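Local coordinates for peptide-binding protein (Photobacterium damsela subsp. piscicida, PDB 6SQX), which probably cleaves peptide bonds in the peptidoglycan of potentially competing bacteria, as a secreted cysteine endopeptidase of the NlpC/P60 family, at residues G143-L154 with I176-I187. Numbering follows the deposited sequence.
Sequences GIVVNNAQVRSL and IQLSALWTGTPI. With EDO (1,2-ethanediol), chain N.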
ATOM      1  N   GLY A 143     -18.288   9.230  -4.230  1.00 20.22           N
ATOM      2  CA  GLY A 143     -18.235   9.296  -2.785  1.00 20.27           C
ATOM      3  C   GLY A 143     -16.862   9.580  -2.223  1.00 19.12           C
ATOM      4  O   GLY A 143     -15.913   9.900  -2.953  1.00 19.96           O
ATOM      5  N   ILE A 144     -16.756   9.474  -0.899  1.00 18.31           N
ATOM      6  CA  ILE A 144     -15.515   9.779  -0.195  1.00 18.38           C
ATOM      7  C   ILE A 144     -15.441   8.926   1.064  1.00 18.79           C
ATOM      8  O   ILE A 144     -16.463   8.606   1.681  1.00 19.64           O
ATOM      9  CB  ILE A 144     -15.428  11.307   0.076  1.00 18.69           C
ATOM     10  CG1 ILE A 144     -13.987  11.741   0.389  1.00 19.14           C
ATOM     11  CG2 ILE A 144     -16.384  11.760   1.187  1.00 20.17           C
ATOM     12  CD1 ILE A 144     -13.792  13.241   0.287  1.00 20.81           C
ATOM     13  N   VAL A 145     -14.213   8.568   1.455  1.00 19.53           N
ATOM     14  CA  VAL A 145     -13.982   7.883   2.728  1.00 18.53           C
ATOM     15  C   VAL A 145     -14.053   8.899   3.863  1.00 19.45           C
ATOM     16  O   VAL A 145     -13.381   9.941   3.809  1.00 20.18           O
ATOM     17  CB  VAL A 145     -12.617   7.156   2.709  1.00 18.28           C
ATOM     18  CG1 VAL A 145     -12.320   6.506   4.079  1.00 18.72           C
ATOM     19  CG2 VAL A 145     -12.605   6.094   1.595  1.00 18.90           C
ATOM     20  N   VAL A 146     -14.888   8.609   4.875  1.00 18.68           N
ATOM     21  CA  VAL A 146     -15.007   9.474   6.046  1.00 20.57           C
ATOM     22  C   VAL A 146     -14.309   8.918   7.287  1.00 20.80           C
ATOM     23  O   VAL A 146     -14.002   9.693   8.195  1.00 23.79           O
ATOM     24  CB  VAL A 146     -16.464   9.901   6.355  1.00 21.38           C
ATOM     25  CG1 VAL A 146     -17.056  10.683   5.171  1.00 21.61           C
ATOM     26  CG2 VAL A 146     -17.366   8.711   6.757  1.00 22.93           C
ATOM     27  N   ASN A 147     -14.083   7.619   7.375  1.00 19.05           N
ATOM     28  CA  ASN A 147     -13.256   7.051   8.439  1.00 19.88           C
ATOM     29  C   ASN A 147     -12.223   6.123   7.817  1.00 17.73           C
ATOM     30  O   ASN A 147     -12.530   5.410   6.859  1.00 18.09           O
ATOM     31  CB  ASN A 147     -14.097   6.254   9.441  1.00 22.20           C
ATOM     32  CG  ASN A 147     -14.947   7.137  10.331  1.00 25.01           C
ATOM     33  OD1 ASN A 147     -14.440   8.085  10.946  1.00 28.05           O
ATOM     34  ND2 ASN A 147     -16.231   6.818  10.438  1.00 28.36           N
ATOM     35  N   ASN A 148     -10.985   6.151   8.323  1.00 17.61           N
ATOM     36  CA  ASN A 148      -9.960   5.264   7.764  1.00 17.17           C
ATOM     37  C   ASN A 148     -10.534   3.856   7.726  1.00 18.54           C
ATOM     38  O   ASN A 148     -11.158   3.397   8.687  1.00 19.49           O
ATOM     39  CB  ASN A 148      -8.713   5.278   8.646  1.00 16.61           C
ATOM     40  CG  ASN A 148      -8.143   6.677   8.813  1.00 18.44           C
ATOM     41  OD1 ASN A 148      -7.965   7.432   7.862  1.00 19.00           O
ATOM     42  ND2 ASN A 148      -7.842   7.037  10.073  1.00 20.45           N
ATOM     43  N   ALA A 149     -10.344   3.157   6.604  1.00 18.96           N
ATOM     44  CA  ALA A 149     -11.067   1.914   6.392  1.00 18.66           C
ATOM     45  C   ALA A 149     -10.143   0.770   5.976  1.00 17.72           C
ATOM     46  O   ALA A 149      -9.261   0.948   5.121  1.00 18.39           O
ATOM     47  CB  ALA A 149     -12.147   2.140   5.320  1.00 18.95           C
ATOM     48  N   GLN A 150     -10.375  -0.408   6.558  1.00 17.54           N
ATOM     49  CA  GLN A 150      -9.747  -1.634   6.073  1.00 18.20           C
ATOM     50  C   GLN A 150     -10.632  -2.249   4.999  1.00 19.15           C
ATOM     51  O   GLN A 150     -11.751  -2.689   5.292  1.00 20.68           O
ATOM     52  CB  GLN A 150      -9.529  -2.620   7.227  1.00 20.27           C
ATOM     53  CG  GLN A 150      -8.470  -2.046   8.209  1.00 22.91           C
ATOM     54  CD  GLN A 150      -8.065  -2.993   9.251  1.00 26.49           C
ATOM     55  OE1 GLN A 150      -7.305  -3.919   9.003  1.00 28.22           O
ATOM     56  NE2 GLN A 150      -8.599  -2.798  10.455  1.00 29.32           N
ATOM     57  N   VAL A 151     -10.141  -2.238   3.753  1.00 18.40           N
ATOM     58  CA  VAL A 151     -10.916  -2.758   2.629  1.00 18.47           C
ATOM     59  C   VAL A 151     -10.789  -4.269   2.652  1.00 17.52           C
ATOM     60  O   VAL A 151      -9.673  -4.827   2.770  1.00 17.89           O
ATOM     61  CB  VAL A 151     -10.397  -2.184   1.302  1.00 18.52           C
ATOM     62  CG1 VAL A 151     -11.254  -2.764   0.114  1.00 19.60           C
ATOM     63  CG2 VAL A 151     -10.465  -0.654   1.330  1.00 18.38           C
ATOM     64  N   ARG A 152     -11.930  -4.933   2.519  1.00 18.78           N
ATOM     65  CA  ARG A 152     -12.050  -6.378   2.681  1.00 19.06           C
ATOM     66  C   ARG A 152     -12.534  -7.015   1.370  1.00 19.40           C
ATOM     67  O   ARG A 152     -13.365  -6.437   0.658  1.00 20.29           O
ATOM     68  CB  ARG A 152     -13.117  -6.693   3.781  1.00 19.33           C
ATOM     69  CG  ARG A 152     -12.921  -5.916   5.133  1.00 19.61           C
ATOM     70  CD  ARG A 152     -11.663  -6.381   5.899  1.00 20.49           C
ATOM     71  NE  ARG A 152     -11.893  -7.712   6.464  1.00 19.64           N
ATOM     72  CZ  ARG A 152     -10.950  -8.511   6.945  1.00 19.52           C
ATOM     73  NH1 ARG A 152      -9.677  -8.094   6.898  1.00 19.77           N
ATOM     74  NH2 ARG A 152     -11.277  -9.704   7.455  1.00 20.89           N
ATOM     75  N   SER A 153     -12.060  -8.226   1.072  1.00 18.93           N
ATOM     76  CA  SER A 153     -12.489  -8.834  -0.185  1.00 20.13           C
ATOM     77  C   SER A 153     -13.921  -9.346  -0.129  1.00 20.64           C
ATOM     78  O   SER A 153     -14.529  -9.550  -1.189  1.00 20.85           O
ATOM     79  CB  SER A 153     -11.542  -9.952  -0.564  1.00 21.09           C
ATOM     80  OG  SER A 153     -11.645 -11.050   0.317  1.00 21.61           O
ATOM     81  N   LEU A 154     -14.456  -9.618   1.056  1.00 21.17           N
ATOM     82  CA  LEU A 154     -15.826 -10.024   1.326  1.00 22.21           C
ATOM     83  C   LEU A 154     -16.319  -9.154   2.468  1.00 21.99           C
ATOM     84  O   LEU A 154     -15.507  -8.685   3.273  1.00 21.60           O
ATOM     85  CB  LEU A 154     -15.863 -11.482   1.805  1.00 24.35           C
ATOM     86  CG  LEU A 154     -15.464 -12.533   0.769  1.00 25.47           C
ATOM     87  CD1 LEU A 154     -15.391 -13.902   1.439  1.00 26.93           C
ATOM     88  CD2 LEU A 154     -16.481 -12.535  -0.396  1.00 24.45           C
ATOM     89  N   ILE A 176      -8.496 -12.044   3.588  1.00 18.60           N
ATOM     90  CA  ILE A 176      -9.612 -11.137   3.300  0.59 18.67           C
ATOM     91  C   ILE A 176      -9.162  -9.686   3.299  1.00 18.20           C
ATOM     92  O   ILE A 176      -9.832  -8.822   2.717  1.00 20.38           O
ATOM     93  CB  ILE A 176     -10.760 -11.342   4.311  0.59 19.63           C
ATOM     94  CG1 ILE A 176     -11.151 -12.818   4.419  0.59 20.67           C
ATOM     95  CG2 ILE A 176     -11.970 -10.465   3.971  0.59 20.49           C
ATOM     96  CD1 ILE A 176     -11.588 -13.442   3.118  0.59 20.51           C
ATOM     97  N   GLN A 177      -8.034  -9.380   3.948  1.00 17.36           N
ATOM     98  CA  GLN A 177      -7.592  -8.005   4.105  1.00 18.06           C
ATOM     99  C   GLN A 177      -6.890  -7.507   2.838  1.00 18.93           C
ATOM    100  O   GLN A 177      -5.892  -8.102   2.401  1.00 19.65           O
ATOM    101  CB  GLN A 177      -6.651  -7.938   5.308  1.00 17.74           C
ATOM    102  CG  GLN A 177      -6.110  -6.482   5.574  1.00 18.74           C
ATOM    103  CD  GLN A 177      -7.251  -5.421   5.626  1.00 19.13           C
ATOM    104  OE1 GLN A 177      -8.347  -5.691   6.194  1.00 20.29           O
ATOM    105  NE2 GLN A 177      -7.015  -4.244   4.997  1.00 18.95           N
ATOM    106  N   LEU A 178      -7.387  -6.411   2.240  1.00 18.08           N
ATOM    107  CA  LEU A 178      -6.828  -5.968   0.964  1.00 17.42           C
ATOM    108  C   LEU A 178      -6.026  -4.673   1.025  1.00 17.65           C
ATOM    109  O   LEU A 178      -4.911  -4.603   0.470  1.00 18.77           O
ATOM    110  CB  LEU A 178      -7.954  -5.746  -0.041  1.00 19.13           C
ATOM    111  CG  LEU A 178      -8.722  -7.005  -0.435  1.00 20.47           C
ATOM    112  CD1 LEU A 178      -9.790  -6.644  -1.498  1.00 21.16           C
ATOM    113  CD2 LEU A 178      -7.800  -8.138  -0.966  1.00 22.33           C
ATOM    114  N   SER A 179      -6.583  -3.612   1.618  1.00 17.34           N
ATOM    115  CA  SER A 179      -5.932  -2.305   1.584  1.00 17.52           C
ATOM    116  C   SER A 179      -6.375  -1.479   2.782  1.00 18.11           C
ATOM    117  O   SER A 179      -7.393  -1.777   3.410  1.00 19.23           O
ATOM    118  CB  SER A 179      -6.316  -1.516   0.327  1.00 18.14           C
ATOM    119  OG  SER A 179      -5.907  -2.243  -0.823  1.00 19.27           O
ATOM    120  N   ALA A 180      -5.635  -0.397   3.050  1.00 17.27           N
ATOM    121  CA  ALA A 180      -6.040   0.584   4.053  1.00 18.31           C
ATOM    122  C   ALA A 180      -6.234   1.914   3.339  1.00 20.36           C
ATOM    123  O   ALA A 180      -5.266   2.464   2.793  1.00 22.84           O
ATOM    124  CB  ALA A 180      -4.943   0.751   5.109  1.00 19.02           C
ATOM    125  N   LEU A 181      -7.471   2.433   3.337  1.00 17.58           N
ATOM    126  CA  LEU A 181      -7.787   3.714   2.694  1.00 18.35           C
ATOM    127  C   LEU A 181      -8.026   4.796   3.734  1.00 18.67           C
ATOM    128  O   LEU A 181      -8.740   4.576   4.716  1.00 19.85           O
ATOM    129  CB  LEU A 181      -9.034   3.612   1.779  1.00 20.62           C
ATOM    130  CG  LEU A 181      -8.981   2.670   0.583  1.00 23.89           C
ATOM    131  CD1 LEU A 181     -10.314   2.677  -0.168  1.00 24.77           C
ATOM    132  CD2 LEU A 181      -7.837   3.037  -0.329  1.00 25.37           C
ATOM    133  N   TRP A 182      -7.474   5.974   3.477  1.00 17.11           N
ATOM    134  CA  TRP A 182      -7.529   7.037   4.463  1.00 17.73           C
ATOM    135  C   TRP A 182      -8.735   7.951   4.268  1.00 17.42           C
ATOM    136  O   TRP A 182      -9.227   8.156   3.153  1.00 18.45           O
ATOM    137  CB  TRP A 182      -6.246   7.878   4.350  1.00 18.72           C
ATOM    138  CG  TRP A 182      -5.020   7.020   4.349  1.00 19.13           C
ATOM    139  CD1 TRP A 182      -4.077   6.960   3.377  1.00 20.90           C
ATOM    140  CD2 TRP A 182      -4.632   6.042   5.342  1.00 19.51           C
ATOM    141  NE1 TRP A 182      -3.127   6.013   3.677  1.00 22.68           N
ATOM    142  CE2 TRP A 182      -3.434   5.436   4.883  1.00 21.12           C
ATOM    143  CE3 TRP A 182      -5.189   5.607   6.549  1.00 21.16           C
ATOM    144  CZ2 TRP A 182      -2.770   4.448   5.602  1.00 21.75           C
ATOM    145  CZ3 TRP A 182      -4.510   4.623   7.280  1.00 21.64           C
ATOM    146  CH2 TRP A 182      -3.313   4.059   6.803  1.00 22.09           C
ATOM    147  N   THR A 183      -9.179   8.560   5.380  1.00 17.21           N
ATOM    148  CA  THR A 183     -10.205   9.588   5.311  1.00 17.51           C
ATOM    149  C   THR A 183      -9.828  10.595   4.239  1.00 18.49           C
ATOM    150  O   THR A 183      -8.681  11.051   4.166  1.00 18.08           O
ATOM    151  CB  THR A 183     -10.232  10.300   6.678  1.00 20.43           C
ATOM    152  OG1 THR A 183     -10.641   9.364   7.674  1.00 22.05           O
ATOM    153  CG2 THR A 183     -11.198  11.504   6.655  1.00 20.98           C
ATOM    154  N   GLY A 184     -10.810  10.957   3.401  1.00 17.98           N
ATOM    155  CA  GLY A 184     -10.591  11.894   2.308  1.00 17.66           C
ATOM    156  C   GLY A 184     -10.463  11.246   0.937  1.00 17.40           C
ATOM    157  O   GLY A 184     -10.456  11.983  -0.067  1.00 17.79           O
ATOM    158  N   THR A 185     -10.316   9.905   0.870  1.00 17.70           N
ATOM    159  CA  THR A 185     -10.032   9.260  -0.423  1.00 18.40           C
ATOM    160  C   THR A 185     -11.257   9.335  -1.334  1.00 18.70           C
ATOM    161  O   THR A 185     -12.332   8.886  -0.932  1.00 18.61           O
ATOM    162  CB  THR A 185      -9.672   7.782  -0.219  1.00 18.38           C
ATOM    163  OG1 THR A 185      -8.518   7.662   0.641  1.00 19.33           O
ATOM    164  CG2 THR A 185      -9.302   7.154  -1.541  1.00 18.86           C
ATOM    165  N   PRO A 186     -11.123   9.864  -2.558  1.00 18.74           N
ATOM    166  CA  PRO A 186     -12.237   9.815  -3.530  1.00 18.70           C
ATOM    167  C   PRO A 186     -12.526   8.373  -3.953  1.00 18.05           C
ATOM    168  O   PRO A 186     -11.614   7.606  -4.297  1.00 19.56           O
ATOM    169  CB  PRO A 186     -11.707  10.636  -4.717  1.00 18.85           C
ATOM    170  CG  PRO A 186     -10.653  11.527  -4.156  1.00 19.77           C
ATOM    171  CD  PRO A 186      -9.974  10.610  -3.113  1.00 19.72           C
ATOM    172  N   ILE A 187     -13.803   7.995  -3.913  1.00 18.80           N
ATOM    173  CA  ILE A 187     -14.216   6.628  -4.224  1.00 18.87           C
ATOM    174  C   ILE A 187     -15.487   6.653  -5.061  1.00 19.79           C
ATOM    175  O   ILE A 187     -16.105   7.693  -5.282  1.00 20.74           O
ATOM    176  CB  ILE A 187     -14.436   5.765  -2.954  1.00 19.21           C
ATOM    177  CG1 ILE A 187     -15.512   6.451  -2.080  1.00 20.08           C
ATOM    178  CG2 ILE A 187     -13.104   5.592  -2.197  1.00 20.77           C
ATOM    179  CD1 ILE A 187     -15.912   5.693  -0.854  1.00 20.72           C
TER
HETATM  180  C1  EDO N 512      -7.834   4.029  12.820  1.00 31.27           C
HETATM  181  O1  EDO N 512      -8.658   5.041  12.243  1.00 21.94           O
HETATM  182  C2  EDO N 512      -6.519   4.000  12.045  1.00 34.32           C
HETATM  183  O2  EDO N 512      -5.693   5.097  12.401  1.00 32.92           O
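The guanidinium of R152 has I176 on one face, where CG2 in the conformer modelled here sits toward the rim, and meets the Q177 amide at its edge. R152 NH1 donates to a lone pair of Q177 OE1, 2.8 Å away, with the two planes 28° apart. Bends at chi2 and chi3 (-69° and -72°) fold the arginine back to reach this neighbour. The W182 ring has the N148 amide at its edge and A180 O over one face, toward the rim. N148, in the loop between strands 143-145 and 149-152, bridges to the turn: its OD1 accepts from T183 N at 3.0 Å, while ND2 donates to I252 O and to an ethanediol, probably from the crystallisation liquor.

Strands 149-152 and 177-181 pair antiparallel through A149–L181 and V151–S179. A classic beta bulge follows, L178 and S179 both facing V151. On the face bearing A149, V151 and L181, V151 CG2 packs 3.7 Å from L181 CD1; these branched side chains suit the buried side, V151 against T206 and V210, L181 against I201. The type II turn W182–T185 has G184 at positive phi, where a CB would jam against T183 O, and returns the chain to pair I187 with G143.

The R152 charge is thus met by D174 and Q177 OE1. A glutamine amide can also donate: Q177 NE2 bonds G316 O, and with Q150 OE1 accepting from D319 N, this probably ties the SH3-like barrel to the NlpC/P60 domain.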